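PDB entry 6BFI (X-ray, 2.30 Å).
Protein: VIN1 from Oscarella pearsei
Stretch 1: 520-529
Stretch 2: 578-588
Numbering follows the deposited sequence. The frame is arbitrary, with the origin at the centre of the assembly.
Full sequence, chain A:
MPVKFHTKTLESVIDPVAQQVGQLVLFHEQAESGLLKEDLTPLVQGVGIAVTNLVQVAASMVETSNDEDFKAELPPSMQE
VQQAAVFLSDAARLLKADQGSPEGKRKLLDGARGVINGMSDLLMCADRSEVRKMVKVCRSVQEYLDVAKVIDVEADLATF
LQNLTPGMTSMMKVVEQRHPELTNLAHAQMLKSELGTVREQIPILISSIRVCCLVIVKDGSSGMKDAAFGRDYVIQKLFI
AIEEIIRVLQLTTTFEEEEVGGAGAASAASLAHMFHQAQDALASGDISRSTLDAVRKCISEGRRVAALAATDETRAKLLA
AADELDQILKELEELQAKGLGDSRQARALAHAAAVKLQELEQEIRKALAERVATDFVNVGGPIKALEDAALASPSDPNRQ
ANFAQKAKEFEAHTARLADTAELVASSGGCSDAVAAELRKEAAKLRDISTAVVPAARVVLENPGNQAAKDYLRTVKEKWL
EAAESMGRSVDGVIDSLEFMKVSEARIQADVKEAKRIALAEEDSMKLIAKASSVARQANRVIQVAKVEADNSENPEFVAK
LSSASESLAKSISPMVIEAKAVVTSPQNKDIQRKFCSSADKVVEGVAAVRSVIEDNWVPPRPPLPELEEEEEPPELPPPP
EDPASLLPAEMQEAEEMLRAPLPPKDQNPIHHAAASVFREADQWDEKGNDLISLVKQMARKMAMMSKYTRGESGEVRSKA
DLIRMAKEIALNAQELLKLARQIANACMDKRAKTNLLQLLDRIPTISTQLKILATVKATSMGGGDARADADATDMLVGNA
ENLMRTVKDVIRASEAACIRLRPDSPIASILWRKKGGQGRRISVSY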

# COMPACT_ATOMS: atom_id res chain seq x y z
N ALA A 520 18.56 43.99 21.58
CA ALA A 520 18.12 45.29 21.08
C ALA A 520 16.60 45.36 21.17
O ALA A 520 15.91 44.52 20.59
CB ALA A 520 18.60 45.51 19.65
N GLU A 521 16.09 46.35 21.88
CA GLU A 521 14.67 46.39 22.22
C GLU A 521 13.80 46.71 21.02
O GLU A 521 13.49 47.88 20.76
CB GLU A 521 14.41 47.38 23.35
CG GLU A 521 15.02 46.94 24.67
CD GLU A 521 14.84 45.45 24.92
OE1 GLU A 521 13.69 44.97 24.90
OE2 GLU A 521 15.86 44.76 25.13
N GLU A 522 13.40 45.68 20.28
CA GLU A 522 12.36 45.78 19.27
C GLU A 522 11.04 45.32 19.89
O GLU A 522 10.94 45.09 21.10
CB GLU A 522 12.74 44.98 18.03
CG GLU A 522 13.87 45.59 17.21
CD GLU A 522 14.22 44.77 15.99
OE1 GLU A 522 13.95 43.55 15.99
OE2 GLU A 522 14.76 45.35 15.02
N ASP A 523 10.01 45.18 19.06
CA ASP A 523 8.69 44.85 19.56
C ASP A 523 8.69 43.46 20.19
O ASP A 523 9.19 42.49 19.60
CB ASP A 523 7.65 44.93 18.44
CG ASP A 523 6.24 45.11 18.96
OD1 ASP A 523 5.92 44.57 20.04
OD2 ASP A 523 5.45 45.81 18.29
N SER A 524 8.12 43.36 21.39
CA SER A 524 8.03 42.07 22.08
C SER A 524 7.12 41.09 21.35
O SER A 524 7.27 39.87 21.54
CB SER A 524 7.53 42.26 23.51
OG SER A 524 8.60 42.14 24.44
N MET A 525 6.19 41.58 20.52
CA MET A 525 5.38 40.69 19.71
C MET A 525 6.25 39.85 18.78
O MET A 525 6.00 38.66 18.58
CB MET A 525 4.36 41.50 18.91
CG MET A 525 3.47 42.39 19.76
SD MET A 525 2.35 41.46 20.83
CE MET A 525 1.25 40.74 19.61
N LYS A 526 7.29 40.47 18.20
CA LYS A 526 8.26 39.71 17.42
C LYS A 526 8.95 38.65 18.27
O LYS A 526 9.27 37.57 17.78
CB LYS A 526 9.30 40.66 16.83
CG LYS A 526 8.91 41.26 15.48
CD LYS A 526 9.12 40.25 14.36
CE LYS A 526 8.92 40.89 13.00
NZ LYS A 526 9.23 39.94 11.90
N LEU A 527 9.18 38.94 19.56
CA LEU A 527 9.89 38.00 20.41
C LEU A 527 9.02 36.80 20.77
O LEU A 527 9.50 35.66 20.75
CB LEU A 527 10.39 38.70 21.68
CG LEU A 527 11.24 37.80 22.58
CD1 LEU A 527 12.61 37.55 21.96
CD2 LEU A 527 11.37 38.40 23.96
N ILE A 528 7.76 37.03 21.12
CA ILE A 528 6.88 35.90 21.43
C ILE A 528 6.57 35.10 20.17
O ILE A 528 6.46 33.87 20.21
CB ILE A 528 5.60 36.37 22.14
CG1 ILE A 528 5.01 37.60 21.44
CG2 ILE A 528 5.87 36.63 23.61
CD1 ILE A 528 3.79 38.16 22.13
N ALA A 529 6.40 35.79 19.04
CA ALA A 529 6.14 35.09 17.78
C ALA A 529 7.32 34.20 17.40
O ALA A 529 7.15 33.00 17.15
CB ALA A 529 5.84 36.10 16.68
N GLU A 578 10.71 32.05 29.92
CA GLU A 578 11.70 33.12 30.01
C GLU A 578 11.43 34.20 28.97
O GLU A 578 11.61 35.39 29.25
CB GLU A 578 13.12 32.57 29.84
CG GLU A 578 13.59 31.67 30.98
CD GLU A 578 13.65 32.37 32.33
OE1 GLU A 578 13.77 33.61 32.36
OE2 GLU A 578 13.56 31.67 33.36
N ALA A 579 10.98 33.81 27.77
CA ALA A 579 10.61 34.80 26.76
C ALA A 579 9.47 35.68 27.26
O ALA A 579 9.52 36.91 27.16
CB ALA A 579 10.23 34.11 25.46
N LYS A 580 8.42 35.06 27.82
CA LYS A 580 7.33 35.84 28.41
C LYS A 580 7.84 36.72 29.54
O LYS A 580 7.37 37.86 29.71
CB LYS A 580 6.23 34.90 28.90
CG LYS A 580 5.58 34.07 27.81
CD LYS A 580 4.65 33.01 28.38
CE LYS A 580 4.03 32.17 27.27
NZ LYS A 580 3.21 31.05 27.81
N ALA A 581 8.80 36.23 30.32
CA ALA A 581 9.43 37.07 31.33
C ALA A 581 10.13 38.27 30.70
O ALA A 581 10.22 39.33 31.33
CB ALA A 581 10.42 36.25 32.16
N VAL A 582 10.63 38.12 29.47
CA VAL A 582 11.20 39.28 28.78
C VAL A 582 10.11 40.25 28.37
O VAL A 582 10.27 41.47 28.47
CB VAL A 582 12.05 38.84 27.58
CG1 VAL A 582 12.64 40.05 26.87
CG2 VAL A 582 13.17 37.91 28.02
N VAL A 583 8.96 39.73 27.90
CA VAL A 583 7.88 40.65 27.55
C VAL A 583 7.33 41.34 28.79
O VAL A 583 6.72 42.42 28.67
CB VAL A 583 6.75 39.93 26.79
CG1 VAL A 583 7.30 38.75 26.02
CG2 VAL A 583 5.62 39.50 27.72
N THR A 584 7.53 40.77 29.98
CA THR A 584 7.10 41.44 31.20
C THR A 584 8.02 42.60 31.54
O THR A 584 7.57 43.71 31.83
CB THR A 584 7.03 40.44 32.35
OG1 THR A 584 6.29 39.28 31.94
CG2 THR A 584 6.34 41.07 33.55
N SER A 585 9.34 42.35 31.53
CA SER A 585 10.35 43.37 31.81
C SER A 585 11.31 43.43 30.62
O SER A 585 12.37 42.79 30.63
CB SER A 585 11.11 43.06 33.10
OG SER A 585 10.25 43.07 34.22
N PRO A 586 10.96 44.18 29.57
CA PRO A 586 11.82 44.24 28.38
C PRO A 586 13.15 44.94 28.62
O PRO A 586 14.05 44.80 27.79
CB PRO A 586 10.97 45.02 27.36
CG PRO A 586 9.57 44.94 27.88
CD PRO A 586 9.70 44.91 29.37
N GLN A 587 13.31 45.67 29.72
CA GLN A 587 14.54 46.41 29.97
C GLN A 587 15.55 45.63 30.80
O GLN A 587 16.74 45.95 30.76
CB GLN A 587 14.22 47.73 30.68
CG GLN A 587 13.05 48.49 30.07
CD GLN A 587 13.25 48.81 28.60
OE1 GLN A 587 12.89 48.03 27.72
NE2 GLN A 587 13.83 49.98 28.33
N ASN A 588 15.11 44.61 31.53
CA ASN A 588 16.01 43.83 32.37
C ASN A 588 16.98 43.04 31.49
O ASN A 588 16.57 42.19 30.70
CB ASN A 588 15.21 42.88 33.26
CG ASN A 588 16.05 42.29 34.39
OD1 ASN A 588 17.28 42.29 34.33
ND2 ASN A 588 15.38 41.79 35.42

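Two helices of one chain run almost exactly antiparallel here, at 173°, with axes 9.6 Å apart at closest approach. The pairing is made without a single hydrogen bond across it; the backbone hydrogen bonds found here run within each stretch, not between them, and the contact across is one of side-chain packing.

Walking along stretch 2, the first residue to matter is Ala579. It lies opposite Ile528, and its CA-to-CB bond points toward stretch 1. A methyl group takes little room, and Leu527 reaches over the backbone here, its CD2 4.0 Å from Ala579 O. Lys580 turns away. Thr584, whose CA-to-CB bond also points away, gives its hydroxyl to Lys580 O, with OG1 2.9 Å from that oxygen.

One turn on from Ala579, Val582 and Val583 supply the apolar contact. Val582 is buried and points toward stretch 1, its CG1 3.6 Å from Leu527 CD2. Val583 leaves its helix sideways, yet its CG1 comes within 3.5 Å of Ile528 CG2. The backbones draw closest where Ser524 meets Val583, with 5.7 Å between their CA atoms. The small serine side chain fits this narrow gap, its OG 3.5 Å from Val583 CA, a packing contact rather than a polar bond. Close by, Asp523 caps the start of the partner helix, OD1 accepting from Met525 N at 3.0 Å.

After Thr584 the helix gives way, with Ser585 the first residue to leave helical angles. Pro586 then points toward Glu521, but the chemistry is poor: Glu521 OE1 sits 2.9 Å from Pro586 O, and two acceptors cannot bond to each other directly. Gln587 starts away from stretch 1, but its end bends back, bringing OE1 to 3.9 Å from Glu521 CG. The rule to read is apolar branches and small residues between the helices, with polar groups at the exposed end.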